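Local coordinates for protein RNA-directed RNA polymerase (Infectious pancreatic necrosis virus, PDB 3ZED) that probably copies viral RNA as an RNA-dependent RNA polymerase, adding ribonucleotides to a growing strand, and occurs both free and covalently attached to the genomic RNA, at residues L200-L205 against P699-K704. Numbering follows the deposited sequence.
Sequences LLEQTL and PRSPKK. With K (potassium ion), chain L.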
ATOM      1  N   LEU B 200      15.633   6.602 -12.906  1.00 46.89           N
ATOM      2  CA  LEU B 200      14.527   5.797 -13.424  1.00 44.76           C
ATOM      3  C   LEU B 200      13.239   6.227 -12.727  1.00 48.06           C
ATOM      4  O   LEU B 200      12.234   6.466 -13.392  1.00 47.45           O
ATOM      5  CB  LEU B 200      14.767   4.291 -13.226  1.00 44.05           C
ATOM      6  CG  LEU B 200      15.915   3.632 -13.995  1.00 49.81           C
ATOM      7  CD1 LEU B 200      16.218   2.263 -13.422  1.00 49.16           C
ATOM      8  CD2 LEU B 200      15.612   3.515 -15.493  1.00 52.52           C
ATOM      9  N   LEU B 201      13.296   6.397 -11.387  1.00 43.65           N
ATOM     10  CA  LEU B 201      12.157   6.814 -10.568  1.00 41.61           C
ATOM     11  C   LEU B 201      11.706   8.217 -10.914  1.00 45.40           C
ATOM     12  O   LEU B 201      10.542   8.518 -10.730  1.00 44.20           O
ATOM     13  CB  LEU B 201      12.461   6.696  -9.066  1.00 41.21           C
ATOM     14  CG  LEU B 201      12.605   5.273  -8.529  1.00 44.10           C
ATOM     15  CD1 LEU B 201      13.333   5.260  -7.208  1.00 43.24           C
ATOM     16  CD2 LEU B 201      11.229   4.556  -8.456  1.00 43.21           C
ATOM     17  N   GLU B 202      12.591   9.066 -11.458  1.00 45.28           N
ATOM     18  CA  GLU B 202      12.174  10.415 -11.882  1.00 44.77           C
ATOM     19  C   GLU B 202      11.111  10.303 -12.982  1.00 48.01           C
ATOM     20  O   GLU B 202      10.230  11.155 -13.084  1.00 48.27           O
ATOM     21  CB  GLU B 202      13.369  11.217 -12.383  1.00 47.55           C
ATOM     22  CG  GLU B 202      14.224  11.817 -11.277  1.00 52.14           C
ATOM     23  CD  GLU B 202      15.443  12.589 -11.756  1.00 67.02           C
ATOM     24  OE1 GLU B 202      15.712  12.596 -12.979  1.00 57.98           O
ATOM     25  OE2 GLU B 202      16.117  13.214 -10.907  1.00 51.47           O
ATOM     26  N   GLN B 203      11.174   9.207 -13.761  1.00 43.17           N
ATOM     27  CA  GLN B 203      10.264   8.891 -14.852  1.00 42.98           C
ATOM     28  C   GLN B 203       9.065   8.023 -14.404  1.00 47.33           C
ATOM     29  O   GLN B 203       7.929   8.351 -14.768  1.00 47.02           O
ATOM     30  CB  GLN B 203      11.007   8.179 -16.007  1.00 44.64           C
ATOM     31  CG  GLN B 203      12.230   8.926 -16.571  1.00 53.61           C
ATOM     32  CD  GLN B 203      11.938  10.375 -16.908  1.00 68.61           C
ATOM     33  OE1 GLN B 203      10.888  10.711 -17.489  1.00 60.37           O
ATOM     34  NE2 GLN B 203      12.860  11.265 -16.536  1.00 54.72           N
ATOM     35  N   THR B 204       9.315   6.897 -13.674  1.00 42.04           N
ATOM     36  CA  THR B 204       8.275   5.926 -13.265  1.00 39.10           C
ATOM     37  C   THR B 204       7.527   6.367 -12.009  1.00 41.75           C
ATOM     38  O   THR B 204       6.396   5.927 -11.795  1.00 39.54           O
ATOM     39  CB  THR B 204       8.889   4.548 -13.061  1.00 40.36           C
ATOM     40  OG1 THR B 204       9.727   4.602 -11.899  1.00 42.91           O
ATOM     41  CG2 THR B 204       9.701   4.085 -14.275  1.00 36.17           C
ATOM     42  N   LEU B 205       8.149   7.202 -11.173  1.00 41.28           N
ATOM     43  CA  LEU B 205       7.494   7.742  -9.976  1.00 41.36           C
ATOM     44  C   LEU B 205       7.857   9.225  -9.813  1.00 46.20           C
ATOM     45  O   LEU B 205       8.608   9.574  -8.897  1.00 46.89           O
ATOM     46  CB  LEU B 205       7.806   6.933  -8.699  1.00 40.72           C
ATOM     47  CG  LEU B 205       6.919   7.234  -7.482  1.00 43.71           C
ATOM     48  CD1 LEU B 205       5.607   6.478  -7.532  1.00 42.15           C
ATOM     49  CD2 LEU B 205       7.628   6.893  -6.227  1.00 47.10           C
ATOM     50  N   PRO B 699       8.445  16.463 -13.332  1.00 54.50           N
ATOM     51  CA  PRO B 699       9.181  17.587 -12.710  1.00 55.49           C
ATOM     52  C   PRO B 699      10.703  17.532 -12.918  1.00 60.84           C
ATOM     53  O   PRO B 699      11.306  18.578 -13.132  1.00 63.02           O
ATOM     54  CB  PRO B 699       8.837  17.453 -11.223  1.00 56.16           C
ATOM     55  CG  PRO B 699       7.583  16.657 -11.183  1.00 57.98           C
ATOM     56  CD  PRO B 699       7.679  15.703 -12.322  1.00 53.06           C
ATOM     57  N   ARG B 700      11.317  16.338 -12.883  1.00 56.56           N
ATOM     58  CA  ARG B 700      12.756  16.175 -13.118  1.00 57.66           C
ATOM     59  C   ARG B 700      12.983  15.490 -14.462  1.00 63.37           C
ATOM     60  O   ARG B 700      12.167  14.650 -14.863  1.00 61.28           O
ATOM     61  CB  ARG B 700      13.443  15.398 -11.988  1.00 56.38           C
ATOM     62  CG  ARG B 700      13.087  15.875 -10.594  1.00 63.82           C
ATOM     63  CD  ARG B 700      14.214  16.608  -9.891  1.00 67.20           C
ATOM     64  NE  ARG B 700      13.749  17.106  -8.600  1.00 70.59           N
ATOM     65  CZ  ARG B 700      14.471  17.820  -7.742  1.00 83.69           C
ATOM     66  NH1 ARG B 700      15.735  18.140  -8.026  1.00 67.19           N
ATOM     67  NH2 ARG B 700      13.936  18.227  -6.598  1.00 64.10           N
ATOM     68  N   SER B 701      14.083  15.870 -15.171  1.00 63.02           N
ATOM     69  CA  SER B 701      14.448  15.394 -16.524  1.00 64.07           C
ATOM     70  C   SER B 701      13.171  15.365 -17.412  1.00 67.16           C
ATOM     71  O   SER B 701      12.761  14.282 -17.849  1.00 65.90           O
ATOM     72  CB  SER B 701      15.131  14.027 -16.466  1.00 67.01           C
ATOM     73  OG  SER B 701      16.271  14.049 -15.623  1.00 77.63           O
ATOM     74  N   PRO B 702      12.483  16.534 -17.582  1.00 63.71           N
ATOM     75  CA  PRO B 702      11.210  16.543 -18.316  1.00 62.93           C
ATOM     76  C   PRO B 702      11.279  16.069 -19.765  1.00 68.82           C
ATOM     77  O   PRO B 702      10.354  15.390 -20.222  1.00 67.54           O
ATOM     78  CB  PRO B 702      10.776  18.014 -18.277  1.00 66.04           C
ATOM     79  CG  PRO B 702      11.574  18.654 -17.209  1.00 71.18           C
ATOM     80  CD  PRO B 702      12.843  17.895 -17.111  1.00 67.04           C
ATOM     81  N   LYS B 703      12.340  16.440 -20.489  1.00 67.98           N
ATOM     82  CA  LYS B 703      12.489  16.120 -21.907  1.00 68.94           C
ATOM     83  C   LYS B 703      12.927  14.679 -22.137  1.00 71.91           C
ATOM     84  O   LYS B 703      12.772  14.173 -23.249  1.00 73.66           O
ATOM     85  CB  LYS B 703      13.476  17.089 -22.578  1.00 74.32           C
ATOM     86  N   LYS B 704      13.451  14.009 -21.104  1.00 65.62           N
ATOM     87  CA  LYS B 704      13.917  12.625 -21.223  1.00 64.02           C
ATOM     88  C   LYS B 704      12.793  11.615 -21.043  1.00 64.39           C
ATOM     89  O   LYS B 704      11.949  11.773 -20.168  1.00 62.21           O
ATOM     90  CB  LYS B 704      15.031  12.333 -20.207  1.00 66.44           C
ATOM     91  CG  LYS B 704      16.308  13.148 -20.439  1.00 68.20           C
ATOM     92  CD  LYS B 704      17.546  12.480 -19.839  1.00 82.74           C
ATOM     93  CE  LYS B 704      18.305  11.607 -20.823  1.00103.78           C
ATOM     94  NZ  LYS B 704      18.939  12.394 -21.918  1.00116.97           N
TER
HETATM   95  K     K L1003      10.345  13.105 -18.720  1.00 56.58           K
HETATM   96  O   HOH W   1       7.690  13.587 -19.256  1.00 45.56           O
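Gln203 and the loop 699-704 share a potassium site, which ties the last turn of helix 194-204, in the palm family region of the viral polymerase, to the loop leading into helix 706-714, in the C-terminal family region. The loop turns three backbone carbonyl oxygens toward the potassium, those of Ser701, Pro702 and Lys704. Lys704 O lies 2.5 Å from the potassium. Thr698 OG1 and a water also bind it. From the helix, Gln203 OE1 joins at 2.8 Å from the potassium and makes six oxygen ligands. The Gln203 chain bends at chi2 (-50°), which turns CD toward the loop. Gln203 OE1 and Lys704 O are 3.1 Å apart; both are oxygen ligands, held close by the ion.

The same amide also makes a hydrogen bond. Gln203 NE2 donates to Ser701 O at 3.3 Å, with an N-H...O angle of 160°. Ser701 O therefore serves both the metal and the amide, and this pairing fixes which way round the Gln203 amide sits.

Beside the site, the buried Glu202 carboxylate rests against the aliphatic part of Arg700. Glu202 CD is 3.5 Å from Arg700 CB. The guanidinium leads away and forms no salt bridge with Glu202. The acid instead pairs with Arg425 through OE2 and with Lys199 through OE1. Lys199 is also the main polar partner of Ser701, whose OG stands 3.1 Å from Glu202 OE1.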